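Local coordinates for protein cystathionine gamma-synthase (Xanthomonas oryzae pv. oryzae KACC 10331, PDB 6LD7) that probably uses pyridoxal 5'-phosphate to make cystathionine, a step of methionine biosynthesis, at residues L167-I171 with P195-A200. The protein carries 1 engineered substitution. Residues are numbered along the deposited sequence; the frame is centred on the assembly and turned at random.
Sequences LRFVI and PLDFGA
F198 packs one ring face against L167, and R168 comes in obliquely at CE1. L167 CB is 3.9 Å from F198 CG, and L167 CD1 is 3.7 Å from F198 CD2. The two side chains cross at about a right angle. L167 CD1 also touches the P195 ring. On the inner side, I171 packs against the F198 backbone and CB. With chi1 at -68°, CG1 lies beside the backbone N and CG2 anti to it. I171 CG2 then meets F198 O at 3.3 Å, while I171 CD1, at the end of the CG1 branch, reaches A200 CB at 3.8 Å. I171 and A200 are buried. The packing joins the start of helix 167-176 to the 3-10 turn ahead of strand 202-206. Both lie on the same side of the seven-stranded sheet of the PLP-binding domain, a fold type I feature. No hydrogen bond crosses between the two segments. The outer side is looser. R168 is exposed and bends at chi3 (-78°), which brings the guanidinium to the ring. R168 NH2 sits 3.6 Å from F198 CE1. The planes are 67° apart, and the CD1-CE1 side of F198 lies over one guanidinium face, near its rim. G199 O accepts a hydrogen bond from K175, further along the same helix.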
ATOM      1  N   LEU C 167      25.114 -16.153  26.734  1.00 30.14           N
ATOM      2  CA  LEU C 167      23.968 -15.432  27.337  1.00 28.90           C
ATOM      3  C   LEU C 167      23.868 -15.755  28.821  1.00 29.54           C
ATOM      4  O   LEU C 167      23.663 -14.816  29.647  1.00 28.65           O
ATOM      5  CB  LEU C 167      22.672 -15.796  26.595  1.00 27.85           C
ATOM      6  CG  LEU C 167      22.590 -15.258  25.158  1.00 30.11           C
ATOM      7  CD1 LEU C 167      21.339 -15.742  24.470  1.00 33.32           C
ATOM      8  CD2 LEU C 167      22.615 -13.734  25.169  1.00 30.14           C
ATOM      9  N   ARG C 168      23.802 -17.026  29.165  1.00 30.85           N
ATOM     10  CA  ARG C 168      23.547 -17.419  30.584  1.00 33.24           C
ATOM     11  C   ARG C 168      24.671 -16.817  31.458  1.00 31.80           C
ATOM     12  O   ARG C 168      24.391 -16.273  32.515  1.00 34.01           O
ATOM     13  CB  ARG C 168      23.509 -18.964  30.787  1.00 36.10           C
ATOM     14  CG  ARG C 168      22.819 -19.309  32.102  1.00 41.24           C
ATOM     15  CD  ARG C 168      22.639 -20.775  32.390  1.00 53.18           C
ATOM     16  NE  ARG C 168      21.551 -21.412  31.678  1.00 58.94           N
ATOM     17  CZ  ARG C 168      21.631 -22.095  30.519  1.00 60.11           C
ATOM     18  NH1 ARG C 168      22.763 -22.251  29.845  1.00 64.95           N
ATOM     19  NH2 ARG C 168      20.516 -22.556  29.988  1.00 66.52           N
ATOM     20  N   PHE C 169      25.918 -16.948  31.046  1.00 30.26           N
ATOM     21  CA  PHE C 169      27.074 -16.412  31.819  1.00 30.87           C
ATOM     22  C   PHE C 169      26.873 -14.903  32.029  1.00 29.98           C
ATOM     23  O   PHE C 169      26.927 -14.358  33.204  1.00 25.66           O
ATOM     24  CB  PHE C 169      28.396 -16.734  31.085  1.00 30.48           C
ATOM     25  CG  PHE C 169      29.601 -16.011  31.642  1.00 32.19           C
ATOM     26  CD1 PHE C 169      30.035 -16.255  32.934  1.00 33.89           C
ATOM     27  CD2 PHE C 169      30.344 -15.152  30.847  1.00 32.79           C
ATOM     28  CE1 PHE C 169      31.120 -15.549  33.464  1.00 37.03           C
ATOM     29  CE2 PHE C 169      31.433 -14.466  31.358  1.00 38.36           C
ATOM     30  CZ  PHE C 169      31.816 -14.647  32.677  1.00 37.74           C
ATOM     31  N   VAL C 170      26.661 -14.171  30.920  1.00 30.16           N
ATOM     32  CA  VAL C 170      26.640 -12.680  31.035  1.00 29.09           C
ATOM     33  C   VAL C 170      25.448 -12.239  31.859  1.00 30.54           C
ATOM     34  O   VAL C 170      25.629 -11.380  32.770  1.00 27.37           O
ATOM     35  CB  VAL C 170      26.691 -11.983  29.677  1.00 29.09           C
ATOM     36  CG1 VAL C 170      26.523 -10.474  29.807  1.00 31.50           C
ATOM     37  CG2 VAL C 170      27.998 -12.310  29.025  1.00 28.76           C
ATOM     38  N   ILE C 171      24.283 -12.832  31.585  1.00 31.76           N
ATOM     39  CA  ILE C 171      23.027 -12.351  32.189  1.00 32.49           C
ATOM     40  C   ILE C 171      23.049 -12.654  33.695  1.00 32.24           C
ATOM     41  O   ILE C 171      22.709 -11.763  34.465  1.00 29.37           O
ATOM     42  CB  ILE C 171      21.834 -12.952  31.455  1.00 29.70           C
ATOM     43  CG1 ILE C 171      21.730 -12.393  30.032  1.00 29.61           C
ATOM     44  CG2 ILE C 171      20.571 -12.822  32.240  1.00 30.52           C
ATOM     45  CD1 ILE C 171      20.733 -13.156  29.141  1.00 28.73           C
ATOM     46  N   PRO C 195      16.663 -14.930  23.856  1.00 29.03           N
ATOM     47  CA  PRO C 195      17.419 -14.396  24.978  1.00 28.94           C
ATOM     48  C   PRO C 195      16.619 -14.267  26.278  1.00 30.64           C
ATOM     49  O   PRO C 195      17.216 -14.399  27.397  1.00 30.66           O
ATOM     50  CB  PRO C 195      17.944 -13.063  24.468  1.00 28.54           C
ATOM     51  CG  PRO C 195      17.951 -13.243  22.987  1.00 28.53           C
ATOM     52  CD  PRO C 195      16.697 -14.051  22.688  1.00 28.57           C
ATOM     53  N   LEU C 196      15.310 -14.113  26.183  1.00 28.09           N
ATOM     54  CA  LEU C 196      14.474 -13.973  27.414  1.00 30.31           C
ATOM     55  C   LEU C 196      14.415 -15.320  28.104  1.00 29.93           C
ATOM     56  O   LEU C 196      14.165 -15.280  29.263  1.00 31.66           O
ATOM     57  CB  LEU C 196      13.059 -13.450  27.158  1.00 31.54           C
ATOM     58  CG  LEU C 196      12.934 -12.126  26.369  1.00 34.24           C
ATOM     59  CD1 LEU C 196      11.465 -11.686  26.192  1.00 35.65           C
ATOM     60  CD2 LEU C 196      13.696 -10.996  27.016  1.00 31.60           C
ATOM     61  N   ASP C 197      14.660 -16.442  27.437  1.00 30.33           N
ATOM     62  CA  ASP C 197      14.679 -17.755  28.114  1.00 33.99           C
ATOM     63  C   ASP C 197      15.883 -17.804  29.067  1.00 36.84           C
ATOM     64  O   ASP C 197      15.833 -18.585  29.939  1.00 35.93           O
ATOM     65  CB  ASP C 197      14.790 -18.935  27.143  1.00 38.05           C
ATOM     66  CG  ASP C 197      13.503 -19.239  26.381  1.00 40.99           C
ATOM     67  OD1 ASP C 197      12.526 -18.596  26.693  1.00 42.96           O
ATOM     68  OD2 ASP C 197      13.491 -20.150  25.492  1.00 52.46           O
ATOM     69  N   PHE C 198      16.939 -17.025  28.834  1.00 33.71           N
ATOM     70  CA  PHE C 198      18.167 -16.994  29.635  1.00 32.12           C
ATOM     71  C   PHE C 198      18.046 -15.910  30.705  1.00 32.61           C
ATOM     72  O   PHE C 198      19.031 -15.630  31.356  1.00 38.11           O
ATOM     73  CB  PHE C 198      19.354 -16.789  28.692  1.00 33.98           C
ATOM     74  CG  PHE C 198      19.577 -17.926  27.738  1.00 33.72           C
ATOM     75  CD1 PHE C 198      20.297 -19.034  28.128  1.00 37.17           C
ATOM     76  CD2 PHE C 198      19.073 -17.926  26.471  1.00 34.90           C
ATOM     77  CE1 PHE C 198      20.464 -20.124  27.303  1.00 34.19           C
ATOM     78  CE2 PHE C 198      19.273 -19.009  25.632  1.00 33.91           C
ATOM     79  CZ  PHE C 198      19.963 -20.112  26.057  1.00 34.98           C
ATOM     80  N   GLY C 199      16.919 -15.232  30.832  1.00 34.22           N
ATOM     81  CA  GLY C 199      16.691 -14.251  31.913  1.00 33.45           C
ATOM     82  C   GLY C 199      16.969 -12.803  31.501  1.00 32.38           C
ATOM     83  O   GLY C 199      16.867 -11.912  32.337  1.00 28.59           O
ATOM     84  N   ALA C 200      17.223 -12.518  30.237  1.00 29.94           N
ATOM     85  CA  ALA C 200      17.374 -11.106  29.771  1.00 29.62           C
ATOM     86  C   ALA C 200      16.131 -10.271  30.081  1.00 29.64           C
ATOM     87  O   ALA C 200      15.036 -10.820  30.001  1.00 29.05           O
ATOM     88  CB  ALA C 200      17.667 -11.047  28.292  1.00 30.97           C
TER